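Local atomic coordinates of telomere length regulator taz1 (PDB entry 4ZMI), a protein that binds double-stranded telomeric DNA in fission yeast, where it regulates telomere length and is required to repress telomere-adjacent genes. Residues I76-I81 with K96-I101. Residues are numbered along the deposited sequence; the frame is centred on the assembly and turned at random.
Sequences IFFSYI and KPLKSI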
loop_
_atom_site.group_PDB
_atom_site.type_symbol
_atom_site.label_atom_id
_atom_site.label_comp_id
_atom_site.label_asym_id
_atom_site.label_seq_id
_atom_site.Cartn_x
_atom_site.Cartn_y
_atom_site.Cartn_z
ATOM N N ILE A 76 5.939 -3.715 2.633
ATOM C CA ILE A 76 6.373 -3.801 4.011
ATOM C C ILE A 76 5.217 -3.555 4.958
ATOM O O ILE A 76 4.423 -2.644 4.743
ATOM C CB ILE A 76 7.391 -2.708 4.304
ATOM C CG1 ILE A 76 8.617 -2.866 3.406
ATOM C CG2 ILE A 76 7.751 -2.718 5.782
ATOM C CD1 ILE A 76 9.348 -4.169 3.612
ATOM N N PHE A 77 5.137 -4.340 6.025
ATOM C CA PHE A 77 4.055 -4.192 6.978
ATOM C C PHE A 77 4.503 -3.745 8.340
ATOM O O PHE A 77 5.022 -4.540 9.136
ATOM C CB PHE A 77 3.260 -5.481 7.050
ATOM C CG PHE A 77 2.501 -5.744 5.805
ATOM C CD1 PHE A 77 3.097 -6.399 4.748
ATOM C CD2 PHE A 77 1.208 -5.247 5.656
ATOM C CE1 PHE A 77 2.402 -6.620 3.578
ATOM C CE2 PHE A 77 0.494 -5.455 4.501
ATOM C CZ PHE A 77 1.092 -6.140 3.438
ATOM N N PHE A 78 4.273 -2.464 8.610
ATOM C CA PHE A 78 4.695 -1.876 9.865
ATOM C C PHE A 78 3.918 -2.436 11.045
ATOM O O PHE A 78 4.463 -2.578 12.146
ATOM C CB PHE A 78 4.656 -0.350 9.797
ATOM C CG PHE A 78 5.701 0.229 8.884
ATOM C CD1 PHE A 78 5.381 0.618 7.601
ATOM C CD2 PHE A 78 7.018 0.341 9.302
ATOM C CE1 PHE A 78 6.345 1.123 6.754
ATOM C CE2 PHE A 78 7.980 0.851 8.464
ATOM C CZ PHE A 78 7.648 1.245 7.190
ATOM N N SER A 79 2.666 -2.806 10.819
ATOM C CA SER A 79 1.929 -3.462 11.889
ATOM C C SER A 79 2.573 -4.798 12.244
ATOM O O SER A 79 2.606 -5.178 13.397
ATOM C CB SER A 79 0.467 -3.685 11.510
ATOM O OG SER A 79 0.342 -4.541 10.389
ATOM N N TYR A 80 3.076 -5.505 11.243
ATOM C CA TYR A 80 3.673 -6.809 11.474
ATOM C C TYR A 80 5.006 -6.658 12.217
ATOM O O TYR A 80 5.233 -7.298 13.229
ATOM C CB TYR A 80 3.880 -7.494 10.132
ATOM C CG TYR A 80 4.410 -8.901 10.190
ATOM C CD1 TYR A 80 3.565 -9.982 10.033
ATOM C CD2 TYR A 80 5.759 -9.142 10.346
ATOM C CE1 TYR A 80 4.036 -11.269 10.058
ATOM C CE2 TYR A 80 6.255 -10.443 10.389
ATOM C CZ TYR A 80 5.387 -11.497 10.243
ATOM O OH TYR A 80 5.864 -12.773 10.255
ATOM N N ILE A 81 5.866 -5.787 11.703
ATOM C CA ILE A 81 7.143 -5.468 12.308
ATOM C C ILE A 81 7.006 -4.969 13.742
ATOM O O ILE A 81 7.815 -5.314 14.590
ATOM C CB ILE A 81 7.870 -4.408 11.489
ATOM C CG1 ILE A 81 8.230 -4.974 10.116
ATOM C CG2 ILE A 81 9.103 -3.937 12.222
ATOM C CD1 ILE A 81 8.934 -3.986 9.227
ATOM N N LYS A 96 13.115 4.847 8.606
ATOM C CA LYS A 96 13.259 5.799 7.501
ATOM C C LYS A 96 13.409 5.123 6.129
ATOM O O LYS A 96 12.639 5.408 5.222
ATOM C CB LYS A 96 14.401 6.811 7.747
ATOM C CG LYS A 96 14.748 7.100 9.224
ATOM C CD LYS A 96 15.709 6.047 9.828
ATOM C CE LYS A 96 16.230 6.457 11.207
ATOM N NZ LYS A 96 17.419 7.360 11.143
ATOM N N PRO A 97 14.391 4.222 5.958
ATOM C CA PRO A 97 14.473 3.629 4.617
ATOM C C PRO A 97 13.350 2.637 4.322
ATOM O O PRO A 97 13.084 2.389 3.153
ATOM C CB PRO A 97 15.816 2.895 4.645
ATOM C CG PRO A 97 16.002 2.549 6.058
ATOM C CD PRO A 97 15.489 3.745 6.813
ATOM N N LEU A 98 12.721 2.065 5.347
ATOM C CA LEU A 98 11.601 1.164 5.104
ATOM C C LEU A 98 10.464 1.946 4.451
ATOM O O LEU A 98 9.866 1.482 3.489
ATOM C CB LEU A 98 11.138 0.476 6.389
ATOM C CG LEU A 98 12.023 -0.718 6.821
ATOM C CD1 LEU A 98 11.709 -1.156 8.230
ATOM C CD2 LEU A 98 11.895 -1.911 5.864
ATOM N N LYS A 99 10.194 3.142 4.960
ATOM C CA LYS A 99 9.148 4.002 4.396
ATOM C C LYS A 99 9.408 4.285 2.929
ATOM O O LYS A 99 8.474 4.343 2.136
ATOM C CB LYS A 99 9.071 5.321 5.138
ATOM C CG LYS A 99 8.830 5.179 6.615
ATOM C CD LYS A 99 7.356 5.197 6.951
ATOM C CE LYS A 99 7.187 5.186 8.460
ATOM N NZ LYS A 99 5.767 5.235 8.866
ATOM N N SER A 100 10.677 4.447 2.565
ATOM C CA SER A 100 11.030 4.687 1.175
ATOM C C SER A 100 10.693 3.486 0.298
ATOM O O SER A 100 10.080 3.644 -0.753
ATOM C CB SER A 100 12.512 5.046 1.029
ATOM O OG SER A 100 12.800 6.293 1.642
ATOM N N ILE A 101 11.089 2.293 0.727
ATOM C CA ILE A 101 10.812 1.077 -0.042
ATOM C C ILE A 101 9.295 0.895 -0.245
ATOM O O ILE A 101 8.820 0.579 -1.342
ATOM C CB ILE A 101 11.390 -0.173 0.668
ATOM C CG1 ILE A 101 12.904 -0.044 0.828
ATOM C CG2 ILE A 101 11.059 -1.437 -0.102
ATOM C CD1 ILE A 101 13.410 -0.577 2.146
#
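The backbones come closest at Ile-76 and Leu-98, with CA atoms 7.3 Å apart, where the first turn of helix 78-83 and the residues leading into it face helix 95-107. Leu-98 fills the middle. Its CB lies 3.7 Å from Phe-78 CZ, approaching the ring obliquely, while each of its methyls meets one isoleucine: CD1 meets Ile-81 CD1 tip to tip, and CD2 touches Ile-76 CD1, the two side chains crossing at about a right angle.

The Phe-78 ring is sandwiched near its rim, with Ile-76 CG2 on one face and Lys-99 CE on the other. The Lys-99 side chain leaves its backbone away from residues 76-81, but the bend at chi2 (-91°) sets CD 4.0 Å from Phe-78 CZ, and CE follows over that face. NZ then sits 4.7 Å from the ring centroid and only 9° off the normal, a cation-pi contact over the face; the ammonium is also hydrogen-bonded to Val-231 O. At the start of the short helix, Asp-126 OD2 accepts a hydrogen bond from Phe-78 N.

This is buried apolar packing of a helix start, with the residue just before its N-cap, on helix 95-107, plus a cation-pi contact, in the helical domain of Taz1, which sequence places in the TRF family.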